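PDB 6RO8: cytochrome P450 RhF from Acinetobacter radioresistens, which probably acts as a monooxygenase, its heme domain activating molecular oxygen or peroxide to oxidise substrates. Local coordinates for residues P42-R50 with V344-E352; V164-M174 with D185-F193. All coordinates share one frame; numbering follows the deposited sequence.

Contact 1 (P42-R50 with V344-E352); sequences PALALKEFR and VSASANHDE
A43 lays its methyl over one face of the H350 imidazole, CB standing 3.8 Å from the ring centroid, and also meets the backbone of the 345-349 helix at A346 O. P42 CB touches A346 CB. At the other end, L46 and V344 meet tip to tip, L46 CD1 lying 3.5 Å from V344 CG1. A43, L46 and V344 are buried in this closely packed apolar half; A346 is only partly so. The polar half belongs to R50, whose chain bends at chi3 (-66°) and folds the guanidinium back to the preceding turn, 42-45. There NH1 gives a nearly straight bond (169°) to A43 O at 2.7 Å, within the guanidinium plane, and a longer one across the contact to S347 OG at 3.3 Å, which is also hydrogen-bonded to T67 O. K47 CA and H350 CB sit over opposite faces of the guanidinium. On the looser side, a water links R50 NH2 to H350 O. Both imidazole nitrogens are engaged, ND1 by D359 and NE2 by H313 O, which should fix the ring's rotation. The arrangement fits the P450 fold, in which helix A packs against the short K' helix that follows a strand of the main sheet.

Contact 2 (V164-M174 with D185-F193); sequences VQEMLWEIPLM and DDMQELRKF
R191 spreads over one face of the W169 indole, its guanidinium stacked nearly parallel to the ring (22°) and CZ 3.5 Å from the centroid of the five-membered ring. Its chain runs extended from CG to NE, which sets CD over the six-membered ring, 3.9 Å from that centroid; charge and methylene thus share a single aromatic face. E170 CB occupies the opposite face. In the ring plane, W169 NE1 donates to Q165 OE1 at 3.1 Å, although NE1 lies well above the plane of that amide's carbonyl. The Q165 amide meanwhile comes up at the guanidinium edge, NE2 beside R191 NH1, two donors that cannot bond each other. Q188 swings back from the far helix with a bend at chi2 (-60°), bringing NE2 obliquely against W169 near CZ2. M187 carries the apolar half: bent at chi2 and chi3, it lies against L173, with SD 3.5 Å from L173 CD2, while its CE meets M174 CG at 3.6 Å and also touches E170 CG. The carboxylate of E170 pairs with K151. In P450 terms helix E meets the start of helix F here at about a right angle. The indole N-H points in the ring plane to Q165 while the cation sits on the face, so the two interactions do not compete; R191 is partly exposed, and no carboxylate faces it across the two segments.

In the fold
Contact 1 is the more buried, and ties the N-terminal helices 42-45 and 47-52 to helix 345-349, almost three hundred residues later. Contact 2 joins sequence neighbours and lies nested inside the loop that contact 1 closes. They share no helix, lie on opposite sides of the chain's centre with centres about 31 Å apart, and do not touch. Each places an arginine beside a ring-bearing residue, but differently: within contact 1 direct and water-bridged hydrogen bonds hold the guanidinium, whereas in 164-174 with 185-193 it lies flat on an indole at a partly exposed site. Both approach the heme to about 11 Å, through A346 and L173 side chains.

Contact 1 (P42-R50 with V344-E352)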
ATOM      1  N   PRO A  42      -7.654   9.627   8.174  1.00 68.98           N
ATOM      2  CA  PRO A  42      -8.347   9.840   6.881  1.00 59.69           C
ATOM      3  C   PRO A  42      -9.828   9.510   6.919  1.00 65.95           C
ATOM      4  O   PRO A  42     -10.630  10.285   6.386  1.00 70.14           O
ATOM      5  CB  PRO A  42      -7.600   8.932   5.899  1.00 56.52           C
ATOM      6  CG  PRO A  42      -6.490   8.301   6.648  1.00 67.65           C
ATOM      7  CD  PRO A  42      -6.592   8.613   8.112  1.00 59.84           C
ATOM      8  N   ALA A  43     -10.224   8.387   7.532  1.00 65.89           N
ATOM      9  CA  ALA A  43     -11.643   8.057   7.587  1.00 59.77           C
ATOM     10  C   ALA A  43     -12.414   9.052   8.435  1.00 63.59           C
ATOM     11  O   ALA A  43     -13.559   9.391   8.107  1.00 64.53           O
ATOM     12  CB  ALA A  43     -11.851   6.651   8.130  1.00 57.48           C
ATOM     13  N   LEU A  44     -11.816   9.530   9.522  1.00 66.56           N
ATOM     14  CA  LEU A  44     -12.524  10.485  10.362  1.00 69.72           C
ATOM     15  C   LEU A  44     -12.705  11.817   9.636  1.00 74.87           C
ATOM     16  O   LEU A  44     -13.766  12.445   9.728  1.00 78.69           O
ATOM     17  CB  LEU A  44     -11.786  10.655  11.694  1.00 62.08           C
ATOM     18  CG  LEU A  44     -12.402  11.611  12.724  1.00 64.90           C
ATOM     19  CD1 LEU A  44     -13.836  11.195  13.080  1.00 59.84           C
ATOM     20  CD2 LEU A  44     -11.527  11.718  13.960  1.00 56.60           C
ATOM     21  N   ALA A  45     -11.696  12.239   8.874  1.00 69.06           N
ATOM     22  CA  ALA A  45     -11.772  13.496   8.147  1.00 68.67           C
ATOM     23  C   ALA A  45     -12.886  13.492   7.107  1.00 65.93           C
ATOM     24  O   ALA A  45     -13.375  14.560   6.731  1.00 69.26           O
ATOM     25  CB  ALA A  45     -10.417  13.791   7.495  1.00 47.70           C
ATOM     26  N   LEU A  46     -13.309  12.319   6.643  1.00 65.68           N
ATOM     27  CA  LEU A  46     -14.342  12.221   5.621  1.00 65.42           C
ATOM     28  C   LEU A  46     -15.687  11.805   6.205  1.00 63.96           C
ATOM     29  O   LEU A  46     -16.637  11.541   5.460  1.00 67.33           O
ATOM     30  CB  LEU A  46     -13.889  11.261   4.515  1.00 63.95           C
ATOM     31  CG  LEU A  46     -12.721  11.931   3.762  1.00 64.59           C
ATOM     32  CD1 LEU A  46     -11.835  10.963   2.975  1.00 56.93           C
ATOM     33  CD2 LEU A  46     -13.220  13.100   2.880  1.00 60.97           C
ATOM     34  N   LYS A  47     -15.791  11.775   7.532  1.00 59.08           N
ATOM     35  CA  LYS A  47     -17.005  11.283   8.167  1.00 66.71           C
ATOM     36  C   LYS A  47     -18.228  12.139   7.811  1.00 71.39           C
ATOM     37  O   LYS A  47     -19.264  11.604   7.392  1.00 70.64           O
ATOM     38  CB  LYS A  47     -16.799  11.206   9.677  1.00 66.32           C
ATOM     39  CG  LYS A  47     -17.875  10.388  10.354  1.00 65.42           C
ATOM     40  CD  LYS A  47     -17.407   9.875  11.690  1.00 76.92           C
ATOM     41  CE  LYS A  47     -18.344   8.819  12.208  1.00 81.70           C
ATOM     42  NZ  LYS A  47     -18.018   8.498  13.621  1.00 92.68           N
ATOM     43  N   GLU A  48     -18.138  13.467   7.976  1.00 74.05           N
ATOM     44  CA  GLU A  48     -19.257  14.326   7.583  1.00 77.36           C
ATOM     45  C   GLU A  48     -19.635  14.093   6.129  1.00 76.39           C
ATOM     46  O   GLU A  48     -20.819  14.120   5.766  1.00 75.65           O
ATOM     47  CB  GLU A  48     -18.914  15.808   7.767  1.00 92.20           C
ATOM     48  CG  GLU A  48     -18.338  16.253   9.096  1.00104.49           C
ATOM     49  CD  GLU A  48     -17.609  17.601   8.967  1.00115.95           C
ATOM     50  OE1 GLU A  48     -16.494  17.646   8.381  1.00112.30           O
ATOM     51  OE2 GLU A  48     -18.165  18.624   9.424  1.00118.82           O
ATOM     52  N   PHE A  49     -18.630  13.874   5.276  1.00 73.00           N
ATOM     53  CA  PHE A  49     -18.892  13.702   3.851  1.00 78.55           C
ATOM     54  C   PHE A  49     -19.581  12.372   3.562  1.00 75.58           C
ATOM     55  O   PHE A  49     -20.491  12.317   2.726  1.00 70.87           O
ATOM     56  CB  PHE A  49     -17.590  13.835   3.061  1.00 75.02           C
ATOM     57  CG  PHE A  49     -17.004  15.219   3.096  1.00 70.85           C
ATOM     58  CD1 PHE A  49     -17.454  16.197   2.219  1.00 69.73           C
ATOM     59  CD2 PHE A  49     -16.012  15.544   4.012  1.00 66.98           C
ATOM     60  CE1 PHE A  49     -16.914  17.475   2.245  1.00 75.61           C
ATOM     61  CE2 PHE A  49     -15.464  16.829   4.044  1.00 68.90           C
ATOM     62  CZ  PHE A  49     -15.917  17.795   3.163  1.00 69.29           C
ATOM     63  N   ARG A  50     -19.166  11.286   4.233  1.00 69.28           N
ATOM     64  CA  ARG A  50     -19.937  10.052   4.129  1.00 76.72           C
ATOM     65  C   ARG A  50     -21.402  10.314   4.435  1.00 77.78           C
ATOM     66  O   ARG A  50     -22.291   9.767   3.772  1.00 82.72           O
ATOM     67  CB  ARG A  50     -19.386   8.963   5.064  1.00 71.12           C
ATOM     68  CG  ARG A  50     -18.028   8.436   4.660  1.00 73.21           C
ATOM     69  CD  ARG A  50     -17.693   7.078   5.285  1.00 71.10           C
ATOM     70  NE  ARG A  50     -17.538   7.102   6.740  1.00 68.33           N
ATOM     71  CZ  ARG A  50     -16.485   7.598   7.380  1.00 63.21           C
ATOM     72  NH1 ARG A  50     -15.500   8.144   6.692  1.00 61.29           N
ATOM     73  NH2 ARG A  50     -16.422   7.552   8.708  1.00 73.07           N
ATOM     74  N   VAL A 344     -11.320   6.698  -1.649  1.00 64.14           N
ATOM     75  CA  VAL A 344     -10.751   6.746  -0.292  1.00 65.52           C
ATOM     76  C   VAL A 344     -11.199   5.490   0.454  1.00 64.64           C
ATOM     77  O   VAL A 344     -12.190   5.489   1.186  1.00 63.19           O
ATOM     78  CB  VAL A 344     -11.114   8.025   0.448  1.00 62.61           C
ATOM     79  CG1 VAL A 344     -10.390   8.051   1.790  1.00 58.83           C
ATOM     80  CG2 VAL A 344     -10.710   9.197  -0.362  1.00 67.01           C
ATOM     81  N   SER A 345     -10.417   4.416   0.294  1.00 58.79           N
ATOM     82  CA  SER A 345     -10.799   3.117   0.844  1.00 65.57           C
ATOM     83  C   SER A 345     -10.825   3.106   2.374  1.00 62.22           C
ATOM     84  O   SER A 345     -11.632   2.380   2.965  1.00 54.93           O
ATOM     85  CB  SER A 345      -9.864   2.032   0.324  1.00 64.22           C
ATOM     86  OG  SER A 345      -8.544   2.509   0.267  1.00 67.92           O
ATOM     87  N   ALA A 346      -9.956   3.877   3.037  1.00 59.24           N
ATOM     88  CA  ALA A 346     -10.109   4.066   4.477  1.00 60.28           C
ATOM     89  C   ALA A 346     -11.512   4.555   4.821  1.00 58.84           C
ATOM     90  O   ALA A 346     -12.121   4.091   5.789  1.00 62.48           O
ATOM     91  CB  ALA A 346      -9.066   5.057   4.995  1.00 52.23           C
ATOM     92  N   SER A 347     -12.046   5.484   4.025  1.00 58.87           N
ATOM     93  CA  SER A 347     -13.382   6.009   4.269  1.00 58.62           C
ATOM     94  C   SER A 347     -14.438   4.949   4.014  1.00 67.51           C
ATOM     95  O   SER A 347     -15.411   4.828   4.772  1.00 61.86           O
ATOM     96  CB  SER A 347     -13.630   7.223   3.381  1.00 55.17           C
ATOM     97  OG  SER A 347     -14.959   7.659   3.518  1.00 59.59           O
ATOM     98  N   ALA A 348     -14.272   4.194   2.924  1.00 66.78           N
ATOM     99  CA  ALA A 348     -15.246   3.170   2.578  1.00 69.33           C
ATOM    100  C   ALA A 348     -15.287   2.085   3.641  1.00 70.74           C
ATOM    101  O   ALA A 348     -16.349   1.503   3.917  1.00 65.22           O
ATOM    102  CB  ALA A 348     -14.904   2.565   1.222  1.00 65.05           C
ATOM    103  N   ASN A 349     -14.127   1.791   4.237  1.00 68.76           N
ATOM    104  CA  ASN A 349     -14.029   0.774   5.268  1.00 72.89           C
ATOM    105  C   ASN A 349     -14.596   1.247   6.592  1.00 77.37           C
ATOM    106  O   ASN A 349     -14.837   0.411   7.474  1.00 78.72           O
ATOM    107  CB  ASN A 349     -12.582   0.332   5.436  1.00 64.94           C
ATOM    108  CG  ASN A 349     -12.064  -0.423   4.220  1.00 68.94           C
ATOM    109  OD1 ASN A 349     -12.848  -0.828   3.346  1.00 65.05           O
ATOM    110  ND2 ASN A 349     -10.742  -0.655   4.171  1.00 56.78           N
ATOM    111  N   HIS A 350     -14.842   2.553   6.740  1.00 65.49           N
ATOM    112  CA  HIS A 350     -15.519   3.076   7.915  1.00 62.24           C
ATOM    113  C   HIS A 350     -16.928   3.539   7.587  1.00 67.77           C
ATOM    114  O   HIS A 350     -17.508   4.340   8.330  1.00 70.08           O
ATOM    115  CB  HIS A 350     -14.696   4.201   8.525  1.00 60.13           C
ATOM    116  CG  HIS A 350     -13.494   3.715   9.266  1.00 66.10           C
ATOM    117  ND1 HIS A 350     -13.400   3.753  10.639  1.00 68.59           N
ATOM    118  CD2 HIS A 350     -12.347   3.148   8.826  1.00 67.28           C
ATOM    119  CE1 HIS A 350     -12.236   3.256  11.013  1.00 69.38           C
ATOM    120  NE2 HIS A 350     -11.584   2.865   9.933  1.00 67.96           N
ATOM    121  N   ASP A 351     -17.475   3.059   6.468  1.00 68.57           N
ATOM    122  CA  ASP A 351     -18.817   3.420   6.029  1.00 72.37           C
ATOM    123  C   ASP A 351     -19.842   2.727   6.922  1.00 79.48           C
ATOM    124  O   ASP A 351     -20.013   1.498   6.868  1.00 69.73           O
ATOM    125  CB  ASP A 351     -19.011   3.043   4.562  1.00 74.63           C
ATOM    126  CG  ASP A 351     -20.266   3.667   3.950  1.00 79.05           C
ATOM    127  OD1 ASP A 351     -21.115   4.194   4.708  1.00 77.62           O
ATOM    128  OD2 ASP A 351     -20.415   3.610   2.710  1.00 74.20           O
ATOM    129  N   GLU A 352     -20.524   3.522   7.751  1.00 70.55           N
ATOM    130  CA  GLU A 352     -21.537   2.979   8.637  1.00 70.84           C
ATOM    131  C   GLU A 352     -22.619   2.236   7.870  1.00 78.36           C
ATOM    132  O   GLU A 352     -23.247   1.330   8.425  1.00 69.86           O
ATOM    133  CB  GLU A 352     -22.143   4.103   9.468  1.00 78.26           C
ATOM    134  CG  GLU A 352     -22.808   3.632  10.739  1.00 89.46           C
ATOM    135  CD  GLU A 352     -21.926   2.722  11.562  1.00 96.46           C
ATOM    136  OE1 GLU A 352     -20.744   3.069  11.785  1.00 99.18           O
ATOM    137  OE2 GLU A 352     -22.419   1.660  11.989  1.00 99.97           O
TER
HETATM  138  O   HOH W   1     -18.086   6.026  10.012  1.00 83.24           O

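Contact 2 (V164-M174 with D185-F193)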
ATOM      1  N   VAL A 164       9.438  -1.003  14.534  1.00 78.70           N
ATOM      2  CA  VAL A 164       9.679  -0.625  13.143  1.00 87.30           C
ATOM      3  C   VAL A 164      11.140  -0.870  12.791  1.00 87.19           C
ATOM      4  O   VAL A 164      11.461  -1.597  11.842  1.00 90.36           O
ATOM      5  CB  VAL A 164       9.279   0.841  12.890  1.00 81.11           C
ATOM      6  CG1 VAL A 164       9.729   1.268  11.498  1.00 64.98           C
ATOM      7  CG2 VAL A 164       7.773   1.032  13.043  1.00 77.52           C
ATOM      8  N   GLN A 165      12.044  -0.305  13.588  1.00 81.85           N
ATOM      9  CA  GLN A 165      13.468  -0.435  13.318  1.00 93.76           C
ATOM     10  C   GLN A 165      14.012  -1.825  13.631  1.00 93.28           C
ATOM     11  O   GLN A 165      14.980  -2.245  12.995  1.00 93.32           O
ATOM     12  CB  GLN A 165      14.250   0.634  14.083  1.00 89.76           C
ATOM     13  CG  GLN A 165      15.511   1.082  13.351  1.00109.38           C
ATOM     14  CD  GLN A 165      15.282   1.353  11.857  1.00121.42           C
ATOM     15  OE1 GLN A 165      16.046   0.876  11.004  1.00124.89           O
ATOM     16  NE2 GLN A 165      14.227   2.124  11.537  1.00116.31           N
ATOM     17  N   GLU A 166      13.397  -2.568  14.549  1.00 85.80           N
ATOM     18  CA  GLU A 166      13.918  -3.905  14.816  1.00 97.10           C
ATOM     19  C   GLU A 166      13.545  -4.888  13.714  1.00 99.14           C
ATOM     20  O   GLU A 166      14.373  -5.716  13.319  1.00107.82           O
ATOM     21  CB  GLU A 166      13.430  -4.427  16.174  1.00 98.88           C
ATOM     22  CG  GLU A 166      13.622  -3.452  17.332  1.00103.32           C
ATOM     23  CD  GLU A 166      15.032  -3.468  17.911  1.00105.01           C
ATOM     24  OE1 GLU A 166      15.380  -2.503  18.648  1.00102.38           O
ATOM     25  OE2 GLU A 166      15.774  -4.440  17.635  1.00 99.72           O
ATOM     26  N   MET A 167      12.322  -4.823  13.200  1.00 91.08           N
ATOM     27  CA  MET A 167      11.900  -5.898  12.311  1.00 87.55           C
ATOM     28  C   MET A 167      10.874  -5.459  11.267  1.00 87.44           C
ATOM     29  O   MET A 167      10.834  -6.029  10.167  1.00 82.42           O
ATOM     30  CB  MET A 167      11.329  -7.082  13.123  1.00 75.93           C
ATOM     31  CG  MET A 167      10.148  -6.717  14.034  1.00 83.43           C
ATOM     32  SD  MET A 167       9.546  -8.044  15.103  1.00 90.93           S
ATOM     33  CE  MET A 167       9.862  -9.476  14.142  1.00 95.25           C
ATOM     34  N   LEU A 168      10.074  -4.425  11.567  1.00 85.70           N
ATOM     35  CA  LEU A 168       8.826  -4.262  10.822  1.00 80.83           C
ATOM     36  C   LEU A 168       9.052  -3.788   9.383  1.00 79.46           C
ATOM     37  O   LEU A 168       8.264  -4.142   8.506  1.00 77.33           O
ATOM     38  CB  LEU A 168       7.864  -3.337  11.579  1.00 75.69           C
ATOM     39  CG  LEU A 168       7.085  -3.992  12.748  1.00 76.09           C
ATOM     40  CD1 LEU A 168       5.960  -3.100  13.250  1.00 67.67           C
ATOM     41  CD2 LEU A 168       6.545  -5.423  12.458  1.00 71.55           C
ATOM     42  N   TRP A 169      10.103  -3.013   9.094  1.00 74.91           N
ATOM     43  CA  TRP A 169      10.390  -2.739   7.688  1.00 75.47           C
ATOM     44  C   TRP A 169      11.412  -3.700   7.089  1.00 79.23           C
ATOM     45  O   TRP A 169      11.334  -4.028   5.898  1.00 71.82           O
ATOM     46  CB  TRP A 169      10.859  -1.289   7.495  1.00 77.80           C
ATOM     47  CG  TRP A 169      12.274  -1.005   7.843  1.00 93.99           C
ATOM     48  CD1 TRP A 169      12.743  -0.517   9.028  1.00102.74           C
ATOM     49  CD2 TRP A 169      13.418  -1.149   6.987  1.00106.62           C
ATOM     50  NE1 TRP A 169      14.113  -0.364   8.973  1.00109.74           N
ATOM     51  CE2 TRP A 169      14.552  -0.750   7.733  1.00112.30           C
ATOM     52  CE3 TRP A 169      13.597  -1.591   5.668  1.00100.40           C
ATOM     53  CZ2 TRP A 169      15.840  -0.778   7.203  1.00110.99           C
ATOM     54  CZ3 TRP A 169      14.870  -1.617   5.148  1.00 97.68           C
ATOM     55  CH2 TRP A 169      15.978  -1.215   5.912  1.00109.03           C
ATOM     56  N   GLU A 170      12.340  -4.200   7.896  1.00 76.27           N
ATOM     57  CA  GLU A 170      13.439  -4.974   7.340  1.00 81.36           C
ATOM     58  C   GLU A 170      12.979  -6.352   6.869  1.00 83.42           C
ATOM     59  O   GLU A 170      13.405  -6.827   5.812  1.00 80.63           O
ATOM     60  CB  GLU A 170      14.524  -5.089   8.392  1.00 94.02           C
ATOM     61  CG  GLU A 170      15.922  -5.138   7.896  1.00108.79           C
ATOM     62  CD  GLU A 170      16.823  -5.472   9.043  1.00129.35           C
ATOM     63  OE1 GLU A 170      16.522  -4.983  10.158  1.00135.66           O
ATOM     64  OE2 GLU A 170      17.777  -6.256   8.856  1.00137.46           O
ATOM     65  N   ILE A 171      12.111  -7.011   7.631  1.00 79.92           N
ATOM     66  CA  ILE A 171      11.690  -8.364   7.276  1.00 74.99           C
ATOM     67  C   ILE A 171      10.816  -8.353   6.020  1.00 76.87           C
ATOM     68  O   ILE A 171      11.105  -9.115   5.086  1.00 77.27           O
ATOM     69  CB  ILE A 171      10.996  -9.055   8.461  1.00 73.12           C
ATOM     70  CG1 ILE A 171      12.056  -9.573   9.436  1.00 76.33           C
ATOM     71  CG2 ILE A 171      10.113 -10.199   7.986  1.00 69.91           C
ATOM     72  CD1 ILE A 171      11.488 -10.168  10.712  1.00 84.06           C
ATOM     73  N   PRO A 172       9.758  -7.528   5.926  1.00 69.84           N
ATOM     74  CA  PRO A 172       8.990  -7.505   4.670  1.00 69.66           C
ATOM     75  C   PRO A 172       9.857  -7.213   3.469  1.00 72.90           C
ATOM     76  O   PRO A 172       9.656  -7.822   2.410  1.00 75.00           O
ATOM     77  CB  PRO A 172       7.956  -6.394   4.905  1.00 66.84           C
ATOM     78  CG  PRO A 172       7.844  -6.315   6.360  1.00 67.01           C
ATOM     79  CD  PRO A 172       9.223  -6.548   6.879  1.00 69.15           C
ATOM     80  N   LEU A 173      10.836  -6.309   3.620  1.00 74.32           N
ATOM     81  CA  LEU A 173      11.791  -6.046   2.550  1.00 73.69           C
ATOM     82  C   LEU A 173      12.521  -7.321   2.141  1.00 78.10           C
ATOM     83  O   LEU A 173      12.522  -7.700   0.965  1.00 74.03           O
ATOM     84  CB  LEU A 173      12.788  -4.980   2.991  1.00 75.76           C
ATOM     85  CG  LEU A 173      13.877  -4.689   1.947  1.00 88.65           C
ATOM     86  CD1 LEU A 173      13.240  -4.297   0.611  1.00 75.34           C
ATOM     87  CD2 LEU A 173      14.853  -3.598   2.408  1.00 91.77           C
ATOM     88  N   MET A 174      13.134  -8.009   3.109  1.00 73.76           N
ATOM     89  CA  MET A 174      13.860  -9.236   2.803  1.00 79.21           C
ATOM     90  C   MET A 174      12.961 -10.278   2.153  1.00 80.10           C
ATOM     91  O   MET A 174      13.351 -10.928   1.175  1.00 79.93           O
ATOM     92  CB  MET A 174      14.467  -9.804   4.073  1.00 84.35           C
ATOM     93  CG  MET A 174      15.837  -9.315   4.363  1.00100.55           C
ATOM     94  SD  MET A 174      16.194  -9.920   6.004  1.00120.10           S
ATOM     95  CE  MET A 174      15.661  -8.532   7.001  1.00116.15           C
ATOM     96  N   ASP A 185      21.040  -6.343  -1.262  1.00118.77           N
ATOM     97  CA  ASP A 185      22.266  -5.640  -0.910  1.00127.78           C
ATOM     98  C   ASP A 185      21.909  -4.529   0.062  1.00123.17           C
ATOM     99  O   ASP A 185      21.146  -4.769   1.001  1.00127.76           O
ATOM    100  CB  ASP A 185      23.014  -5.107  -2.137  1.00133.84           C
ATOM    101  CG  ASP A 185      22.130  -4.367  -3.101  1.00124.09           C
ATOM    102  OD1 ASP A 185      20.896  -4.422  -2.944  1.00123.38           O
ATOM    103  OD2 ASP A 185      22.688  -3.737  -4.024  1.00121.95           O
ATOM    104  N   ASP A 186      22.448  -3.324  -0.136  1.00120.01           N
ATOM    105  CA  ASP A 186      22.240  -2.252   0.833  1.00119.65           C
ATOM    106  C   ASP A 186      20.751  -2.035   1.073  1.00108.61           C
ATOM    107  O   ASP A 186      20.020  -1.607   0.178  1.00100.00           O
ATOM    108  CB  ASP A 186      22.921  -0.964   0.377  1.00126.86           C
ATOM    109  CG  ASP A 186      23.213  -0.020   1.537  1.00137.55           C
ATOM    110  OD1 ASP A 186      22.655  -0.230   2.638  1.00138.15           O
ATOM    111  OD2 ASP A 186      23.995   0.942   1.343  1.00146.20           O
ATOM    112  N   MET A 187      20.293  -2.368   2.277  1.00103.94           N
ATOM    113  CA  MET A 187      18.874  -2.298   2.569  1.00 99.49           C
ATOM    114  C   MET A 187      18.457  -0.909   3.003  1.00101.44           C
ATOM    115  O   MET A 187      17.313  -0.508   2.758  1.00 98.97           O
ATOM    116  CB  MET A 187      18.522  -3.311   3.646  1.00103.06           C
ATOM    117  CG  MET A 187      18.988  -4.683   3.281  1.00112.61           C
ATOM    118  SD  MET A 187      17.616  -5.714   2.781  1.00117.23           S
ATOM    119  CE  MET A 187      16.799  -5.869   4.368  1.00118.84           C
ATOM    120  N   GLN A 188      19.352  -0.167   3.654  1.00100.31           N
ATOM    121  CA  GLN A 188      19.055   1.235   3.895  1.00104.97           C
ATOM    122  C   GLN A 188      18.993   2.000   2.579  1.00110.26           C
ATOM    123  O   GLN A 188      18.193   2.936   2.442  1.00110.49           O
ATOM    124  CB  GLN A 188      20.083   1.842   4.854  1.00110.58           C
ATOM    125  CG  GLN A 188      19.804   1.554   6.344  1.00119.17           C
ATOM    126  CD  GLN A 188      18.448   2.092   6.839  1.00128.49           C
ATOM    127  OE1 GLN A 188      17.869   3.011   6.245  1.00130.29           O
ATOM    128  NE2 GLN A 188      17.944   1.519   7.936  1.00126.44           N
ATOM    129  N   GLU A 189      19.791   1.591   1.589  1.00108.60           N
ATOM    130  CA  GLU A 189      19.714   2.212   0.271  1.00106.23           C
ATOM    131  C   GLU A 189      18.429   1.815  -0.446  1.00103.03           C
ATOM    132  O   GLU A 189      17.756   2.657  -1.054  1.00 99.19           O
ATOM    133  CB  GLU A 189      20.933   1.827  -0.559  1.00112.15           C
ATOM    134  CG  GLU A 189      21.319   2.855  -1.609  1.00126.70           C
ATOM    135  CD  GLU A 189      21.802   4.175  -1.014  1.00135.55           C
ATOM    136  OE1 GLU A 189      22.101   4.225   0.204  1.00135.24           O
ATOM    137  OE2 GLU A 189      21.884   5.168  -1.773  1.00139.17           O
ATOM    138  N   LEU A 190      18.080   0.529  -0.396  1.00102.14           N
ATOM    139  CA  LEU A 190      16.793   0.102  -0.927  1.00 91.23           C
ATOM    140  C   LEU A 190      15.663   0.846  -0.248  1.00 93.28           C
ATOM    141  O   LEU A 190      14.670   1.215  -0.891  1.00 85.59           O
ATOM    142  CB  LEU A 190      16.615  -1.397  -0.737  1.00 89.59           C
ATOM    143  CG  LEU A 190      17.216  -2.203  -1.877  1.00100.66           C
ATOM    144  CD1 LEU A 190      17.567  -3.596  -1.400  1.00105.12           C
ATOM    145  CD2 LEU A 190      16.225  -2.247  -3.000  1.00 98.31           C
ATOM    146  N   ARG A 191      15.807   1.087   1.056  1.00 92.59           N
ATOM    147  CA  ARG A 191      14.762   1.779   1.789  1.00 88.24           C
ATOM    148  C   ARG A 191      14.573   3.202   1.271  1.00 92.21           C
ATOM    149  O   ARG A 191      13.443   3.619   0.987  1.00 97.85           O
ATOM    150  CB  ARG A 191      15.078   1.775   3.275  1.00 88.30           C
ATOM    151  CG  ARG A 191      13.860   2.049   4.112  1.00 92.89           C
ATOM    152  CD  ARG A 191      14.266   2.581   5.457  1.00112.04           C
ATOM    153  NE  ARG A 191      13.128   2.680   6.365  1.00125.49           N
ATOM    154  CZ  ARG A 191      13.234   2.691   7.691  1.00128.96           C
ATOM    155  NH1 ARG A 191      14.432   2.597   8.263  1.00132.73           N
ATOM    156  NH2 ARG A 191      12.145   2.794   8.442  1.00123.69           N
ATOM    157  N   LYS A 192      15.655   3.968   1.124  1.00 83.50           N
ATOM    158  CA  LYS A 192      15.421   5.347   0.717  1.00 90.07           C
ATOM    159  C   LYS A 192      14.967   5.423  -0.737  1.00 94.79           C
ATOM    160  O   LYS A 192      14.207   6.330  -1.096  1.00 90.74           O
ATOM    161  CB  LYS A 192      16.649   6.225   0.996  1.00 89.34           C
ATOM    162  CG  LYS A 192      17.945   5.763   0.435  1.00106.70           C
ATOM    163  CD  LYS A 192      19.076   6.700   0.872  1.00118.21           C
ATOM    164  CE  LYS A 192      19.225   6.733   2.396  1.00119.53           C
ATOM    165  NZ  LYS A 192      20.669   6.799   2.802  1.00126.58           N
ATOM    166  N   PHE A 193      15.374   4.462  -1.567  1.00 94.88           N
ATOM    167  CA  PHE A 193      14.758   4.299  -2.881  1.00 86.74           C
ATOM    168  C   PHE A 193      13.234   4.261  -2.780  1.00 86.34           C
ATOM    169  O   PHE A 193      12.532   4.915  -3.566  1.00 92.09           O
ATOM    170  CB  PHE A 193      15.265   3.017  -3.542  1.00 82.83           C
ATOM    171  CG  PHE A 193      16.501   3.203  -4.374  1.00 94.15           C
ATOM    172  CD1 PHE A 193      16.979   4.468  -4.664  1.00 94.38           C
ATOM    173  CD2 PHE A 193      17.191   2.105  -4.867  1.00101.35           C
ATOM    174  CE1 PHE A 193      18.117   4.635  -5.437  1.00 98.21           C
ATOM    175  CE2 PHE A 193      18.330   2.271  -5.642  1.00103.85           C
ATOM    176  CZ  PHE A 193      18.792   3.538  -5.924  1.00100.60           C
TER